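Local coordinates for protein spydx (Streptococcus pyogenes, PDB 2J43) that binds host lung glycogen through this tandem pair of family 41 carbohydrate-binding modules, part of a cell-wall-anchored enzyme that probably hydrolyses alpha-1,6-glucosidic linkages, at residues 1-13 and 85-99. Residues are numbered along the deposited sequence; the frame is centred on the assembly and turned at random.
Unlike the reference sequence in segment 1-13: Ser2 (reference Glu).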
ATOM      1  N   ALA A   1     -17.845   1.412 -15.926  1.00 34.11           N
ATOM      2  CA  ALA A   1     -16.553   0.819 -16.354  1.00 33.37           C
ATOM      3  C   ALA A   1     -16.232  -0.458 -15.570  1.00 33.06           C
ATOM      4  O   ALA A   1     -16.687  -0.647 -14.437  1.00 33.37           O
ATOM      5  CB  ALA A   1     -15.410   1.840 -16.174  1.00 33.64           C
ATOM      6  N   SER A   2     -15.415  -1.307 -16.179  1.00 31.45           N
ATOM      7  CA  SER A   2     -15.003  -2.572 -15.590  1.00 31.89           C
ATOM      8  C   SER A   2     -13.932  -2.457 -14.529  1.00 30.59           C
ATOM      9  O   SER A   2     -13.748  -3.376 -13.739  1.00 30.70           O
ATOM     10  CB  SER A   2     -14.475  -3.481 -16.694  1.00 33.06           C
ATOM     11  OG  SER A   2     -15.551  -3.879 -17.505  1.00 35.67           O
ATOM     12  N   HIS A   3     -13.210  -1.332 -14.524  1.00 27.82           N
ATOM     13  CA  HIS A   3     -12.103  -1.135 -13.604  1.00 25.79           C
ATOM     14  C   HIS A   3     -12.221   0.261 -12.991  1.00 23.30           C
ATOM     15  O   HIS A   3     -12.635   1.243 -13.651  1.00 21.92           O
ATOM     16  CB  HIS A   3     -10.772  -1.226 -14.336  1.00 26.51           C
ATOM     17  CG  HIS A   3     -10.520  -2.554 -14.977  1.00 29.97           C
ATOM     18  ND1 HIS A   3     -10.018  -3.633 -14.277  1.00 31.18           N
ATOM     19  CD2 HIS A   3     -10.706  -2.978 -16.250  1.00 31.32           C
ATOM     20  CE1 HIS A   3      -9.900  -4.664 -15.102  1.00 35.62           C
ATOM     21  NE2 HIS A   3     -10.302  -4.290 -16.305  1.00 33.54           N
ATOM     22  N   HIS A   4     -11.826   0.345 -11.740  1.00 21.59           N
ATOM     23  CA  HIS A   4     -11.868   1.588 -10.984  0.50 20.85           C
ATOM     24  C   HIS A   4     -10.569   1.734 -10.172  1.00 19.55           C
ATOM     25  O   HIS A   4      -9.946   0.722  -9.785  1.00 18.68           O
ATOM     26  CB  HIS A   4     -13.089   1.589 -10.041  0.50 21.79           C
ATOM     27  CG  HIS A   4     -14.406   1.763 -10.751  0.50 23.83           C
ATOM     28  ND1 HIS A   4     -14.957   0.789 -11.558  0.50 26.99           N
ATOM     29  CD2 HIS A   4     -15.293   2.786 -10.741  0.50 25.65           C
ATOM     30  CE1 HIS A   4     -16.101   1.227 -12.052  0.50 25.86           C
ATOM     31  NE2 HIS A   4     -16.323   2.437 -11.580  0.50 25.01           N
ATOM     32  N   LEU A   5     -10.205   2.974  -9.891  1.00 16.85           N
ATOM     33  CA  LEU A   5      -9.155   3.279  -8.944  1.00 15.85           C
ATOM     34  C   LEU A   5      -9.781   3.928  -7.718  1.00 14.67           C
ATOM     35  O   LEU A   5     -10.320   5.033  -7.802  1.00 14.63           O
ATOM     36  CB  LEU A   5      -8.138   4.243  -9.562  1.00 15.47           C
ATOM     37  CG  LEU A   5      -6.929   4.644  -8.696  1.00 15.76           C
ATOM     38  CD1 LEU A   5      -6.042   3.435  -8.383  1.00 16.12           C
ATOM     39  CD2 LEU A   5      -6.110   5.731  -9.325  1.00 16.32           C
ATOM     40  N   ARG A   6      -9.732   3.254  -6.580  1.00 13.28           N
ATOM     41  CA  ARG A   6     -10.213   3.864  -5.327  1.00 13.54           C
ATOM     42  C   ARG A   6      -9.146   4.740  -4.745  1.00 13.34           C
ATOM     43  O   ARG A   6      -8.096   4.244  -4.336  1.00 12.81           O
ATOM     44  CB  ARG A   6     -10.635   2.785  -4.331  1.00 14.16           C
ATOM     45  CG  ARG A   6     -10.980   3.295  -2.952  1.00 16.50           C
ATOM     46  CD  ARG A   6     -11.904   2.409  -2.117  1.00 16.30           C
ATOM     47  NE  ARG A   6     -13.190   2.248  -2.784  1.00 19.40           N
ATOM     48  CZ  ARG A   6     -14.128   1.428  -2.351  1.00 21.74           C
ATOM     49  NH1 ARG A   6     -13.914   0.745  -1.245  1.00 25.92           N
ATOM     50  NH2 ARG A   6     -15.294   1.344  -2.983  1.00 22.73           N
HETATM   51  N   MSE A   7      -9.410   6.042  -4.785  1.00 13.66           N
HETATM   52  CA  MSE A   7      -8.480   7.050  -4.340  1.00 13.18           C
HETATM   53  C   MSE A   7      -8.798   7.479  -2.919  1.00 14.83           C
HETATM   54  O   MSE A   7      -9.849   7.990  -2.650  1.00 14.28           O
HETATM   55  CB  MSE A   7      -8.493   8.242  -5.284  1.00 13.76           C
HETATM   56  CG  MSE A   7      -8.146   7.860  -6.688  1.00 12.78           C
HETATM   57 SE   MSE A   7      -7.761   9.455  -7.774  1.00 24.85          SE
HETATM   58  CE  MSE A   7      -6.244  10.112  -6.851  1.00 21.40           C
ATOM     59  N   HIS A   8      -7.855   7.221  -2.034  1.00 14.13           N
ATOM     60  CA  HIS A   8      -7.925   7.624  -0.648  1.00 15.00           C
ATOM     61  C   HIS A   8      -7.147   8.910  -0.429  1.00 15.80           C
ATOM     62  O   HIS A   8      -5.933   8.987  -0.708  1.00 16.88           O
ATOM     63  CB  HIS A   8      -7.316   6.548   0.238  1.00 15.68           C
ATOM     64  CG  HIS A   8      -8.111   5.299   0.318  1.00 15.97           C
ATOM     65  ND1 HIS A   8      -7.816   4.155  -0.396  1.00 20.54           N
ATOM     66  CD2 HIS A   8      -9.162   4.981   1.122  1.00 13.45           C
ATOM     67  CE1 HIS A   8      -8.677   3.210  -0.054  1.00 13.87           C
ATOM     68  NE2 HIS A   8      -9.506   3.696   0.847  1.00 21.10           N
ATOM     69  N   PHE A   9      -7.817   9.945   0.074  1.00 15.22           N
ATOM     70  CA  PHE A   9      -7.147  11.187   0.385  1.00 14.49           C
ATOM     71  C   PHE A   9      -7.084  11.342   1.926  1.00 14.78           C
ATOM     72  O   PHE A   9      -8.113  11.233   2.607  1.00 16.07           O
ATOM     73  CB  PHE A   9      -7.895  12.377  -0.226  1.00 14.83           C
ATOM     74  CG  PHE A   9      -7.934  12.351  -1.713  1.00 15.06           C
ATOM     75  CD1 PHE A   9      -6.884  12.881  -2.419  1.00 17.47           C
ATOM     76  CD2 PHE A   9      -8.985  11.785  -2.379  1.00 16.19           C
ATOM     77  CE1 PHE A   9      -6.879  12.852  -3.814  1.00 18.89           C
ATOM     78  CE2 PHE A   9      -8.971  11.772  -3.796  1.00 18.43           C
ATOM     79  CZ  PHE A   9      -7.919  12.294  -4.450  1.00 15.95           C
ATOM     80  N   LYS A  10      -5.908  11.635   2.439  1.00 15.32           N
ATOM     81  CA  LYS A  10      -5.714  11.879   3.879  1.00 16.77           C
ATOM     82  C   LYS A  10      -6.366  13.184   4.341  1.00 16.83           C
ATOM     83  O   LYS A  10      -7.114  13.236   5.359  1.00 17.49           O
ATOM     84  CB  LYS A  10      -4.245  11.984   4.199  1.00 17.45           C
ATOM     85  CG  LYS A  10      -3.926  12.083   5.732  1.00 22.51           C
ATOM     86  CD  LYS A  10      -3.842  10.677   6.336  1.00 28.81           C
ATOM     87  CE  LYS A  10      -4.588  10.531   7.674  1.00 31.31           C
ATOM     88  NZ  LYS A  10      -5.043   9.147   7.987  1.00 26.00           N
ATOM     89  N   THR A  11      -6.069  14.239   3.602  1.00 17.73           N
ATOM     90  CA  THR A  11      -6.535  15.579   3.948  1.00 18.19           C
ATOM     91  C   THR A  11      -6.890  16.397   2.715  1.00 19.10           C
ATOM     92  O   THR A  11      -6.002  16.671   1.889  1.00 20.91           O
ATOM     93  CB  THR A  11      -5.431  16.361   4.675  1.00 20.10           C
ATOM     94  OG1 THR A  11      -4.888  15.586   5.770  1.00 21.57           O
ATOM     95  CG2 THR A  11      -6.004  17.601   5.338  1.00 21.06           C
ATOM     96  N   LEU A  12      -8.112  16.889   2.664  1.00 15.86           N
ATOM     97  CA  LEU A  12      -8.524  17.728   1.567  1.00 15.51           C
ATOM     98  C   LEU A  12      -8.192  19.173   1.858  1.00 14.88           C
ATOM     99  O   LEU A  12      -7.901  19.486   3.026  1.00 14.46           O
ATOM    100  CB  LEU A  12     -10.033  17.546   1.360  1.00 15.65           C
ATOM    101  CG  LEU A  12     -10.474  16.102   1.012  1.00 16.80           C
ATOM    102  CD1 LEU A  12     -11.993  16.046   0.887  1.00 16.78           C
ATOM    103  CD2 LEU A  12      -9.815  15.610  -0.226  1.00 18.50           C
ATOM    104  N   PRO A  13      -8.202  20.022   0.827  1.00 13.50           N
ATOM    105  CA  PRO A  13      -7.796  21.428   0.987  1.00 14.24           C
ATOM    106  C   PRO A  13      -8.520  22.104   2.168  1.00 15.27           C
ATOM    107  O   PRO A  13      -9.746  22.042   2.290  1.00 14.95           O
ATOM    108  CB  PRO A  13      -8.120  22.027  -0.362  1.00 14.67           C
ATOM    109  CG  PRO A  13      -7.914  20.837  -1.327  1.00 13.30           C
ATOM    110  CD  PRO A  13      -8.494  19.700  -0.590  1.00 14.31           C
ATOM    111  N   ILE A  85      -0.040   9.469 -10.925  1.00 17.57           N
ATOM    112  CA  ILE A  85       0.037   8.180 -10.280  1.00 18.14           C
ATOM    113  C   ILE A  85       0.402   7.152 -11.349  1.00 19.02           C
ATOM    114  O   ILE A  85      -0.270   7.035 -12.354  1.00 18.34           O
ATOM    115  CB  ILE A  85      -1.291   7.787  -9.686  1.00 17.33           C
ATOM    116  CG1 ILE A  85      -1.780   8.760  -8.621  1.00 20.04           C
ATOM    117  CG2 ILE A  85      -1.260   6.344  -9.109  1.00 18.07           C
ATOM    118  CD1 ILE A  85      -3.203   8.521  -8.331  1.00 21.30           C
ATOM    119  N   SER A  86       1.486   6.426 -11.109  1.00 20.70           N
ATOM    120  CA  SER A  86       1.839   5.245 -11.890  1.00 22.24           C
ATOM    121  C   SER A  86       1.049   4.058 -11.385  1.00 21.47           C
ATOM    122  O   SER A  86       1.081   3.740 -10.184  1.00 22.06           O
ATOM    123  CB  SER A  86       3.317   4.938 -11.685  1.00 23.64           C
ATOM    124  OG  SER A  86       4.095   5.886 -12.383  1.00 29.09           O
ATOM    125  N   LEU A  87       0.329   3.394 -12.276  1.00 20.00           N
ATOM    126  CA  LEU A  87      -0.360   2.157 -11.910  1.00 19.69           C
ATOM    127  C   LEU A  87       0.658   1.049 -12.059  1.00 20.42           C
ATOM    128  O   LEU A  87       1.185   0.867 -13.148  1.00 20.17           O
ATOM    129  CB  LEU A  87      -1.581   1.916 -12.801  1.00 19.52           C
ATOM    130  CG  LEU A  87      -2.665   2.988 -12.625  1.00 19.31           C
ATOM    131  CD1 LEU A  87      -3.816   2.739 -13.599  1.00 20.36           C
ATOM    132  CD2 LEU A  87      -3.146   3.024 -11.188  1.00 19.61           C
ATOM    133  N   LEU A  88       0.967   0.328 -10.983  1.00 19.86           N
ATOM    134  CA  LEU A  88       2.064  -0.659 -11.010  1.00 20.15           C
ATOM    135  C   LEU A  88       1.752  -1.804 -11.933  1.00 19.30           C
ATOM    136  O   LEU A  88       2.652  -2.429 -12.524  1.00 19.86           O
ATOM    137  CB  LEU A  88       2.357  -1.158  -9.569  1.00 18.67           C
ATOM    138  CG  LEU A  88       2.846  -0.087  -8.585  1.00 21.21           C
ATOM    139  CD1 LEU A  88       3.025  -0.661  -7.138  1.00 20.91           C
ATOM    140  CD2 LEU A  88       4.089   0.543  -9.049  1.00 23.92           C
ATOM    141  N   THR A  89       0.473  -2.093 -12.030  1.00 19.33           N
ATOM    142  CA  THR A  89      -0.075  -3.062 -12.961  1.00 19.95           C
ATOM    143  C   THR A  89      -1.429  -2.562 -13.369  1.00 19.30           C
ATOM    144  O   THR A  89      -2.033  -1.778 -12.632  1.00 16.86           O
ATOM    145  CB  THR A  89      -0.209  -4.506 -12.322  1.00 21.10           C
ATOM    146  OG1 THR A  89      -0.627  -5.397 -13.303  1.00 27.73           O
ATOM    147  CG2 THR A  89      -1.393  -4.642 -11.444  1.00 22.10           C
ATOM    148  N   PRO A  90      -1.969  -3.002 -14.515  1.00 19.77           N
ATOM    149  CA  PRO A  90      -3.331  -2.624 -14.894  1.00 20.04           C
ATOM    150  C   PRO A  90      -4.405  -3.060 -13.927  1.00 19.55           C
ATOM    151  O   PRO A  90      -5.516  -2.548 -13.993  1.00 19.22           O
ATOM    152  CB  PRO A  90      -3.522  -3.283 -16.288  1.00 21.40           C
ATOM    153  CG  PRO A  90      -2.198  -3.543 -16.741  1.00 20.16           C
ATOM    154  CD  PRO A  90      -1.321  -3.795 -15.588  1.00 19.64           C
ATOM    155  N   LYS A  91      -4.112  -4.002 -13.020  1.00 20.71           N
ATOM    156  CA  LYS A  91      -5.081  -4.370 -11.980  1.00 20.84           C
ATOM    157  C   LYS A  91      -4.987  -3.519 -10.708  1.00 19.08           C
ATOM    158  O   LYS A  91      -5.754  -3.761  -9.783  1.00 19.01           O
ATOM    159  CB  LYS A  91      -4.937  -5.833 -11.571  1.00 22.30           C
ATOM    160  CG  LYS A  91      -5.287  -6.855 -12.670  1.00 26.18           C
ATOM    161  CD  LYS A  91      -5.294  -8.277 -12.121  1.00 31.42           C
ATOM    162  CE  LYS A  91      -5.822  -9.278 -13.162  1.00 36.05           C
ATOM    163  NZ  LYS A  91      -4.970  -9.303 -14.368  1.00 37.29           N
HETATM  164  N   MSE A  92      -4.071  -2.550 -10.638  1.00 17.66           N
HETATM  165  CA  MSE A  92      -3.966  -1.721  -9.426  1.00 16.88           C
HETATM  166  C   MSE A  92      -5.230  -0.894  -9.264  1.00 16.21           C
HETATM  167  O   MSE A  92      -5.621  -0.150 -10.183  1.00 15.80           O
HETATM  168  CB  MSE A  92      -2.734  -0.857  -9.436  1.00 16.31           C
HETATM  169  CG  MSE A  92      -2.720   0.117  -8.259  1.00 14.96           C
HETATM  170 SE   MSE A  92      -0.979   0.891  -7.979  1.00 24.97          SE
HETATM  171  CE  MSE A  92      -1.602   2.642  -7.266  1.00 20.29           C
ATOM    172  N   ASN A  93      -5.923  -1.142  -8.156  1.00 16.53           N
ATOM    173  CA  ASN A  93      -7.279  -0.650  -7.960  1.00 17.17           C
ATOM    174  C   ASN A  93      -7.507   0.315  -6.827  1.00 16.42           C
ATOM    175  O   ASN A  93      -8.647   0.611  -6.448  1.00 16.77           O
ATOM    176  CB  ASN A  93      -8.295  -1.775  -7.994  1.00 18.05           C
ATOM    177  CG  ASN A  93      -8.168  -2.659  -6.821  1.00 20.79           C
ATOM    178  OD1 ASN A  93      -7.300  -2.453  -5.981  1.00 19.26           O
ATOM    179  ND2 ASN A  93      -9.080  -3.637  -6.723  1.00 28.27           N
ATOM    180  N   GLU A  94      -6.440   0.779  -6.183  1.00 15.22           N
ATOM    181  CA  GLU A  94      -6.530   1.377  -4.876  1.00 14.21           C
ATOM    182  C   GLU A  94      -5.217   2.133  -4.664  1.00 14.38           C
ATOM    183  O   GLU A  94      -4.156   1.625  -4.974  1.00 14.93           O
ATOM    184  CB  GLU A  94      -6.930   0.454  -3.720  1.00 15.92           C
ATOM    185  CG  GLU A  94      -7.500   1.156  -2.521  1.00 16.19           C
ATOM    186  CD  GLU A  94      -8.269   0.209  -1.598  1.00 20.38           C
ATOM    187  OE1 GLU A  94      -8.136  -1.018  -1.743  1.00 18.96           O
ATOM    188  OE2 GLU A  94      -8.984   0.709  -0.696  1.00 18.42           O
ATOM    189  N   VAL A  95      -5.300   3.358  -4.172  1.00 13.49           N
ATOM    190  CA  VAL A  95      -4.101   4.154  -3.875  1.00 13.16           C
ATOM    191  C   VAL A  95      -4.410   5.041  -2.696  1.00 14.36           C
ATOM    192  O   VAL A  95      -5.564   5.474  -2.506  1.00 13.77           O
ATOM    193  CB  VAL A  95      -3.730   4.967  -5.130  1.00 13.98           C
ATOM    194  CG1 VAL A  95      -4.870   5.960  -5.454  1.00 15.15           C
ATOM    195  CG2 VAL A  95      -2.455   5.638  -5.013  1.00 15.87           C
ATOM    196  N   TRP A  96      -3.374   5.397  -1.970  1.00 13.84           N
ATOM    197  CA  TRP A  96      -3.455   6.260  -0.812  1.00 14.80           C
ATOM    198  C   TRP A  96      -2.611   7.483  -1.050  1.00 15.43           C
ATOM    199  O   TRP A  96      -1.405   7.384  -1.313  1.00 15.84           O
ATOM    200  CB  TRP A  96      -2.997   5.537   0.456  1.00 13.78           C
ATOM    201  CG  TRP A  96      -3.997   4.506   0.916  1.00 14.84           C
ATOM    202  CD1 TRP A  96      -4.862   4.652   1.961  1.00 13.30           C
ATOM    203  CD2 TRP A  96      -4.223   3.182   0.398  1.00 14.66           C
ATOM    204  NE1 TRP A  96      -5.611   3.526   2.124  1.00 14.98           N
ATOM    205  CE2 TRP A  96      -5.260   2.602   1.174  1.00 13.97           C
ATOM    206  CE3 TRP A  96      -3.667   2.415  -0.651  1.00 13.83           C
ATOM    207  CZ2 TRP A  96      -5.757   1.326   0.931  1.00 14.18           C
ATOM    208  CZ3 TRP A  96      -4.152   1.130  -0.871  1.00 15.56           C
ATOM    209  CH2 TRP A  96      -5.178   0.592  -0.076  1.00 14.19           C
ATOM    210  N   ILE A  97      -3.258   8.636  -0.928  1.00 14.46           N
ATOM    211  CA  ILE A  97      -2.631   9.924  -1.185  0.50 15.44           C
ATOM    212  C   ILE A  97      -2.524  10.654   0.122  1.00 16.17           C
ATOM    213  O   ILE A  97      -3.527  10.997   0.747  1.00 15.67           O
ATOM    214  CB  ILE A  97      -3.410  10.732  -2.228  0.50 15.78           C
ATOM    215  CG1 ILE A  97      -3.417   9.954  -3.545  0.50 17.06           C
ATOM    216  CG2 ILE A  97      -2.796  12.108  -2.445  0.50 15.90           C
ATOM    217  CD1 ILE A  97      -4.653  10.066  -4.291  0.50 18.77           C
ATOM    218  N   ASP A  98      -1.289  10.878   0.536  1.00 17.21           N
ATOM    219  CA  ASP A  98      -1.103  11.506   1.833  1.00 17.14           C
ATOM    220  C   ASP A  98      -1.260  13.025   1.780  1.00 18.56           C
ATOM    221  O   ASP A  98      -1.588  13.605   0.755  1.00 17.59           O
ATOM    222  CB  ASP A  98       0.204  11.017   2.492  1.00 18.03           C
ATOM    223  CG  ASP A  98       1.469  11.480   1.773  1.00 18.61           C
ATOM    224  OD1 ASP A  98       1.482  12.553   1.116  1.00 20.53           O
ATOM    225  OD2 ASP A  98       2.503  10.790   1.869  1.00 20.70           O
ATOM    226  N   GLU A  99      -1.046  13.678   2.915  1.00 18.86           N
ATOM    227  CA  GLU A  99      -1.293  15.113   3.003  1.00 20.92           C
ATOM    228  C   GLU A  99      -0.353  15.978   2.161  1.00 22.23           C
ATOM    229  O   GLU A  99      -0.646  17.141   1.919  1.00 24.14           O
ATOM    230  CB  GLU A  99      -1.238  15.566   4.469  1.00 21.32           C
ATOM    231  CG  GLU A  99       0.160  15.606   5.043  1.00 23.97           C
ATOM    232  CD  GLU A  99       0.629  14.308   5.665  1.00 29.27           C
ATOM    233  OE1 GLU A  99       0.013  13.226   5.473  1.00 26.15           O
ATOM    234  OE2 GLU A  99       1.671  14.378   6.356  1.00 34.67           O
TER
HETATM  235  O   HOH W   1     -11.389   0.045   0.434  1.00 39.61           O
HETATM  236  O   HOH W   2      -4.640  14.042   0.899  1.00 18.00           O
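Ile85 touches Leu5 across the interior of a beta-sandwich, the fold of the first carbohydrate-binding module: Ile85 belongs to one sheet, while strands 4-9 and 94-97 run parallel, side by side, in the other. The branched side chain of Ile85 suits this interior, CD1 meeting Leu5 CD2 tip to tip at 4.2 Å. Leu87 adds CD2 against Leu5 CD1; the loop that then crosses from one sheet to the other contains a type I turn from Thr89 to Met92. Asn93 O accepts a nearly straight bond from Arg6 N, the donor lying above the carbonyl plane. Glu94, extended beyond CG, runs alongside Arg6; its OE2 and Arg6 NH1 share a water, while the guanidinium forms its salt bridge with Asp56. Val95 turns back to the core, its short, beta-branched, apolar side chain filling the inward position beside Leu5 and Met7, with CG1 4.0 Å from Leu5 CD1. Its backbone takes part in two bonds, N to Arg6 O and O from His8 N. Trp96 points to the other side of the sheet beside His8. Both have CG anti to the carbonyl carbon (chi1 -72° and -70°), which lets flat rings on paired strands lie face to face in an offset stack, planes 8° apart, His8 ND1 over the indole, 3.4 Å from Trp96 CE2. Ile97 faces inward like Met7 and Phe9; its N donates to His8 O, and Ile97 O accepts Lys10 N at 3.0 Å.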